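Local coordinates for protein APL1 (Anopheles gambiae, PDB 3O6N) that probably acts in complement-like immunity of the mosquito as a leucine-rich repeat protein that forms a heterodimeric complex with LRIM1, at residues A[321-326]-A[339-344]; A[91-96]-A[115-120]. All coordinates share one frame; numbering follows the deposited sequence.

Contact 1. Residues A[321-326]-A[339-344]; sequences ENLYLD and HTLKNL. With NAG (2-acetamido-2-deoxy-beta-D-glucopyranose), chain D.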
# COMPACT_ATOMS: atom_id res chain seq x y z
N GLU A 321 -8.64 20.90 -11.06
CA GLU A 321 -8.50 20.43 -12.43
C GLU A 321 -9.45 19.27 -12.66
O GLU A 321 -9.99 19.11 -13.75
CB GLU A 321 -7.05 20.01 -12.71
CG GLU A 321 -6.08 21.18 -12.71
CD GLU A 321 -4.63 20.74 -12.84
OE1 GLU A 321 -4.39 19.54 -13.09
OE2 GLU A 321 -3.73 21.60 -12.68
N ASN A 322 -9.67 18.46 -11.62
CA ASN A 322 -10.58 17.32 -11.71
C ASN A 322 -11.58 17.32 -10.55
O ASN A 322 -11.18 17.33 -9.39
CB ASN A 322 -9.82 15.99 -11.68
CG ASN A 322 -8.80 15.88 -12.79
OD1 ASN A 322 -8.04 16.81 -13.05
ND2 ASN A 322 -8.76 14.73 -13.44
N LEU A 323 -12.87 17.30 -10.87
CA LEU A 323 -13.90 17.24 -9.84
C LEU A 323 -14.92 16.17 -10.20
O LEU A 323 -15.50 16.20 -11.28
CB LEU A 323 -14.59 18.60 -9.70
CG LEU A 323 -15.78 18.68 -8.74
CD1 LEU A 323 -15.34 18.30 -7.33
CD2 LEU A 323 -16.40 20.08 -8.76
N TYR A 324 -15.15 15.23 -9.29
CA TYR A 324 -16.09 14.16 -9.56
C TYR A 324 -17.29 14.24 -8.63
O TYR A 324 -17.15 14.02 -7.43
CB TYR A 324 -15.40 12.80 -9.45
CG TYR A 324 -14.14 12.72 -10.28
CD1 TYR A 324 -14.19 12.86 -11.66
CD2 TYR A 324 -12.91 12.50 -9.68
CE1 TYR A 324 -13.04 12.80 -12.42
CE2 TYR A 324 -11.75 12.42 -10.44
CZ TYR A 324 -11.82 12.58 -11.81
OH TYR A 324 -10.68 12.51 -12.57
N LEU A 325 -18.46 14.55 -9.20
CA LEU A 325 -19.66 14.74 -8.40
C LEU A 325 -20.73 13.69 -8.71
O LEU A 325 -21.78 13.66 -8.07
CB LEU A 325 -20.25 16.13 -8.64
CG LEU A 325 -19.36 17.31 -8.25
CD1 LEU A 325 -20.00 18.63 -8.63
CD2 LEU A 325 -19.07 17.26 -6.75
N ASP A 326 -20.46 12.83 -9.69
CA ASP A 326 -21.46 11.86 -10.13
C ASP A 326 -21.93 10.97 -8.98
O ASP A 326 -21.21 10.75 -8.01
CB ASP A 326 -20.90 10.99 -11.27
CG ASP A 326 -19.73 10.13 -10.83
OD1 ASP A 326 -18.59 10.63 -10.84
OD2 ASP A 326 -19.96 8.96 -10.47
N HIS A 339 -12.81 29.32 -14.06
CA HIS A 339 -12.50 28.06 -13.39
C HIS A 339 -11.48 27.27 -14.21
O HIS A 339 -11.36 27.46 -15.42
CB HIS A 339 -13.76 27.23 -13.18
CG HIS A 339 -14.29 26.61 -14.44
ND1 HIS A 339 -13.82 25.42 -14.94
CD2 HIS A 339 -15.23 27.04 -15.32
CE1 HIS A 339 -14.45 25.13 -16.06
NE2 HIS A 339 -15.32 26.10 -16.31
N THR A 340 -10.75 26.37 -13.55
CA THR A 340 -9.67 25.64 -14.19
C THR A 340 -9.98 24.17 -14.44
O THR A 340 -9.08 23.39 -14.74
CB THR A 340 -8.37 25.74 -13.37
OG1 THR A 340 -8.64 25.36 -12.01
CG2 THR A 340 -7.83 27.16 -13.39
N LEU A 341 -11.25 23.78 -14.31
CA LEU A 341 -11.62 22.37 -14.46
C LEU A 341 -11.33 21.82 -15.85
O LEU A 341 -11.65 22.45 -16.86
CB LEU A 341 -13.08 22.14 -14.09
CG LEU A 341 -13.40 22.21 -12.59
CD1 LEU A 341 -14.91 22.26 -12.34
CD2 LEU A 341 -12.77 21.04 -11.84
N LYS A 342 -10.73 20.63 -15.89
CA LYS A 342 -10.44 19.93 -17.14
C LYS A 342 -11.22 18.62 -17.23
O LYS A 342 -11.43 18.10 -18.32
CB LYS A 342 -8.94 19.65 -17.25
CG LYS A 342 -8.07 20.90 -17.34
CD LYS A 342 -8.46 21.75 -18.54
CE LYS A 342 -7.59 22.99 -18.64
NZ LYS A 342 -7.96 23.84 -19.81
N ASN A 343 -11.63 18.10 -16.09
CA ASN A 343 -12.40 16.86 -16.03
C ASN A 343 -13.47 16.96 -14.95
O ASN A 343 -13.15 17.12 -13.77
CB ASN A 343 -11.48 15.67 -15.76
CG ASN A 343 -12.13 14.33 -16.09
OD1 ASN A 343 -13.35 14.18 -16.03
ND2 ASN A 343 -11.31 13.35 -16.45
N LEU A 344 -14.74 16.89 -15.35
CA LEU A 344 -15.86 17.05 -14.43
C LEU A 344 -16.91 15.96 -14.67
O LEU A 344 -17.31 15.74 -15.81
CB LEU A 344 -16.49 18.43 -14.63
CG LEU A 344 -17.74 18.81 -13.83
CD1 LEU A 344 -17.43 18.85 -12.33
CD2 LEU A 344 -18.28 20.16 -14.31
C1 NAG D . -12.03 12.10 -16.49
C2 NAG D . -11.21 11.23 -17.44
C3 NAG D . -11.66 9.77 -17.43
C4 NAG D . -11.86 9.26 -16.01
C5 NAG D . -12.72 10.22 -15.20
C6 NAG D . -12.86 9.74 -13.76
C7 NAG D . -10.27 12.28 -19.42
C8 NAG D . -10.54 12.92 -20.75
N2 NAG D . -11.32 11.75 -18.79
O3 NAG D . -10.69 8.98 -18.07
O4 NAG D . -12.48 7.99 -16.05
O5 NAG D . -12.14 11.51 -15.21
O6 NAG D . -14.19 9.36 -13.52
O7 NAG D . -9.13 12.27 -18.95

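Contact 2. Residues A[91-96]-A[115-120]; sequences YAHTIQ and NVPLLT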
# COMPACT_ATOMS: atom_id res chain seq x y z
N TYR A 91 26.26 -21.30 7.56
CA TYR A 91 27.44 -20.63 7.01
C TYR A 91 27.05 -19.48 6.08
O TYR A 91 27.65 -19.30 5.02
CB TYR A 91 28.31 -21.62 6.24
CG TYR A 91 28.95 -22.69 7.09
CD1 TYR A 91 30.27 -22.57 7.52
CD2 TYR A 91 28.24 -23.82 7.48
CE1 TYR A 91 30.86 -23.54 8.30
CE2 TYR A 91 28.83 -24.80 8.26
CZ TYR A 91 30.14 -24.66 8.66
OH TYR A 91 30.73 -25.63 9.44
N ALA A 92 26.05 -18.70 6.47
CA ALA A 92 25.53 -17.64 5.61
C ALA A 92 26.01 -16.26 6.04
O ALA A 92 25.40 -15.25 5.69
CB ALA A 92 24.01 -17.69 5.56
N HIS A 93 27.11 -16.22 6.79
CA HIS A 93 27.61 -14.99 7.41
C HIS A 93 27.83 -13.82 6.45
O HIS A 93 27.83 -12.66 6.88
CB HIS A 93 28.89 -15.27 8.19
CG HIS A 93 28.73 -16.27 9.29
ND1 HIS A 93 28.10 -15.97 10.48
CD2 HIS A 93 29.11 -17.56 9.39
CE1 HIS A 93 28.10 -17.03 11.26
NE2 HIS A 93 28.71 -18.01 10.63
N THR A 94 28.03 -14.10 5.17
CA THR A 94 28.33 -13.05 4.21
C THR A 94 27.10 -12.54 3.44
O THR A 94 27.19 -11.56 2.71
CB THR A 94 29.39 -13.51 3.19
OG1 THR A 94 28.91 -14.66 2.48
CG2 THR A 94 30.71 -13.86 3.89
N ILE A 95 25.96 -13.21 3.61
CA ILE A 95 24.77 -12.84 2.85
C ILE A 95 24.22 -11.46 3.24
O ILE A 95 24.06 -11.15 4.42
CB ILE A 95 23.66 -13.91 2.95
CG1 ILE A 95 24.10 -15.19 2.23
CG2 ILE A 95 22.35 -13.40 2.33
CD1 ILE A 95 23.12 -16.33 2.31
N GLN A 96 23.96 -10.64 2.22
CA GLN A 96 23.44 -9.29 2.43
C GLN A 96 22.00 -9.18 1.93
O GLN A 96 21.19 -8.45 2.50
CB GLN A 96 24.31 -8.27 1.69
CG GLN A 96 25.73 -8.18 2.21
CD GLN A 96 26.53 -7.08 1.52
OE1 GLN A 96 25.99 -6.03 1.17
NE2 GLN A 96 27.82 -7.33 1.32
N ASN A 115 22.76 -16.33 11.98
CA ASN A 115 24.10 -16.13 11.43
C ASN A 115 24.15 -15.34 10.12
O ASN A 115 24.99 -15.61 9.26
CB ASN A 115 24.81 -17.48 11.24
CG ASN A 115 25.10 -18.16 12.56
OD1 ASN A 115 25.15 -17.53 13.61
ND2 ASN A 115 25.31 -19.47 12.50
N VAL A 116 23.24 -14.37 9.98
CA VAL A 116 23.28 -13.45 8.84
C VAL A 116 23.31 -12.00 9.31
O VAL A 116 22.38 -11.23 9.04
CB VAL A 116 22.08 -13.66 7.88
CG1 VAL A 116 22.22 -14.96 7.11
CG2 VAL A 116 20.77 -13.62 8.66
N PRO A 117 24.39 -11.61 10.00
CA PRO A 117 24.48 -10.28 10.60
C PRO A 117 24.47 -9.13 9.60
O PRO A 117 24.15 -8.00 9.97
CB PRO A 117 25.82 -10.32 11.35
CG PRO A 117 26.61 -11.38 10.65
CD PRO A 117 25.60 -12.42 10.26
N LEU A 118 24.82 -9.41 8.34
CA LEU A 118 24.93 -8.35 7.34
C LEU A 118 23.67 -8.20 6.49
O LEU A 118 23.66 -7.45 5.52
CB LEU A 118 26.13 -8.61 6.42
CG LEU A 118 27.51 -8.74 7.08
CD1 LEU A 118 28.59 -8.94 6.02
CD2 LEU A 118 27.81 -7.52 7.93
N LEU A 119 22.61 -8.92 6.86
CA LEU A 119 21.38 -8.92 6.08
C LEU A 119 20.77 -7.52 5.99
O LEU A 119 20.52 -6.88 7.01
CB LEU A 119 20.36 -9.88 6.71
CG LEU A 119 19.10 -10.16 5.89
CD1 LEU A 119 19.47 -10.82 4.58
CD2 LEU A 119 18.14 -11.04 6.68
N THR A 120 20.53 -7.05 4.77
CA THR A 120 19.90 -5.75 4.56
C THR A 120 18.57 -5.88 3.83
O THR A 120 17.67 -5.06 4.01
CB THR A 120 20.82 -4.78 3.79
OG1 THR A 120 20.99 -5.23 2.44
CG2 THR A 120 22.17 -4.67 4.47
O HOH W 1 25.15 -11.79 6.88
O HOH W 2 23.51 -4.78 1.56

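Contact 1. Residues A[321-326]-A[339-344]
Three backbone hydrogen bonds join E321 and L323 to K342 and N343. The O of E321 accepts two of them, from the N of K342 at 2.7 Å and from the N of N343 at 3.0 Å. One carbonyl oxygen is thus gripped by two successive N-H groups. The N of L323 then gives a bond to the O of N343. N343 O also takes a CA-H...O contact from N322 CA; one residue on, L344 CA makes another to L323 O. N322 thus pairs with N343, and L323 with L344, in a short parallel ladder.

The apolar contacts gather on the face that carries L323 and L344. Both leucines hold CG anti to the backbone N (chi1 175° and 177°), and their side chains run side by side in the same direction. CD1 of L344 reaches back to CB of L323 at 3.9 Å. The tip of L341 comes to the same atom, with its CD2 3.7 Å from CB of L323.

The other face carries N322, N343 and the sugar. N343 ND2 is bonded covalently to C1 of the NAG, the linkage of an N-linked glycan. Y324 meets the root of this glycan: its OH donates to the ring oxygen O5 of the NAG at 3.2 Å. OD1 of N343 sits at the edge of the Y324 ring, near its plane, 3.9 Å from CE1 of Y324.

In the leucine-rich repeat solenoid, strand 322-324 lies between strands 299-301 and 343-345. On its far side N322 and Y324 make backbone bonds to L300. Strand 343-345 is the outermost strand at this end, followed in the chain by strand 351-352 and helix 353-359.

Contact 2. Residues A[91-96]-A[115-120]
The imidazole of H93 and the side-chain amide of N115 lie side by side and point the same way, with their planes 32° apart. CE1 of H93 comes to 3.3 Å from CB of N115, an oblique approach to the ring. CD of P117 sits near the ring plane, at its edge, 4.3 Å from ND1 of H93. The ND2 of N115 donates a hydrogen bond to the O of A90. CA of H93 also makes a CA-H...O contact with the O of N115.

Each segment makes a type I turn, A92 to I95 and V116 to L119. They are equivalent turns of successive coils in the leucine-rich repeat solenoid, each leading into a strand, 97-99 or 121-123. CG1 of V116 lies anti to the carbonyl carbon (chi1 -72°) and meets CB of A92 at 3.6 Å. A92 and I95 also touch L65 of helix 63-67.

Water 1 bridges the two turns. It donates to the O of H93 and the O of I95 and accepts from the N of L118, each at 2.8 Å. Next to it, CD1 of L118 lies 3.9 Å from the O of H93. Just before the two strands, the N of T120 donates a nearly straight hydrogen bond, 175° at the hydrogen, to the O of Q96. Water 2 links OE1 of Q96 to OG1 of T120, 2.7 Å from the latter.

Contacts 1 and 2 join successive coils of one leucine-rich repeat solenoid, contact 2 toward the N-terminal end and contact 1 at the C-terminal end of the strand series. Their centres are about 53 Å apart and their nearest atoms about 37 Å, on opposite sides of the chain's centre. They do not touch. Contact 2 comes first in the chain and joins the turns that lead into strands 97-99 and 121-123. Contact 1 includes paired strands, 322-324 and 343-345. Both have backbone links between neighbouring coils at the entry to successive strands. The glycan belongs to contact 1; contact 2 is bridged by two waters.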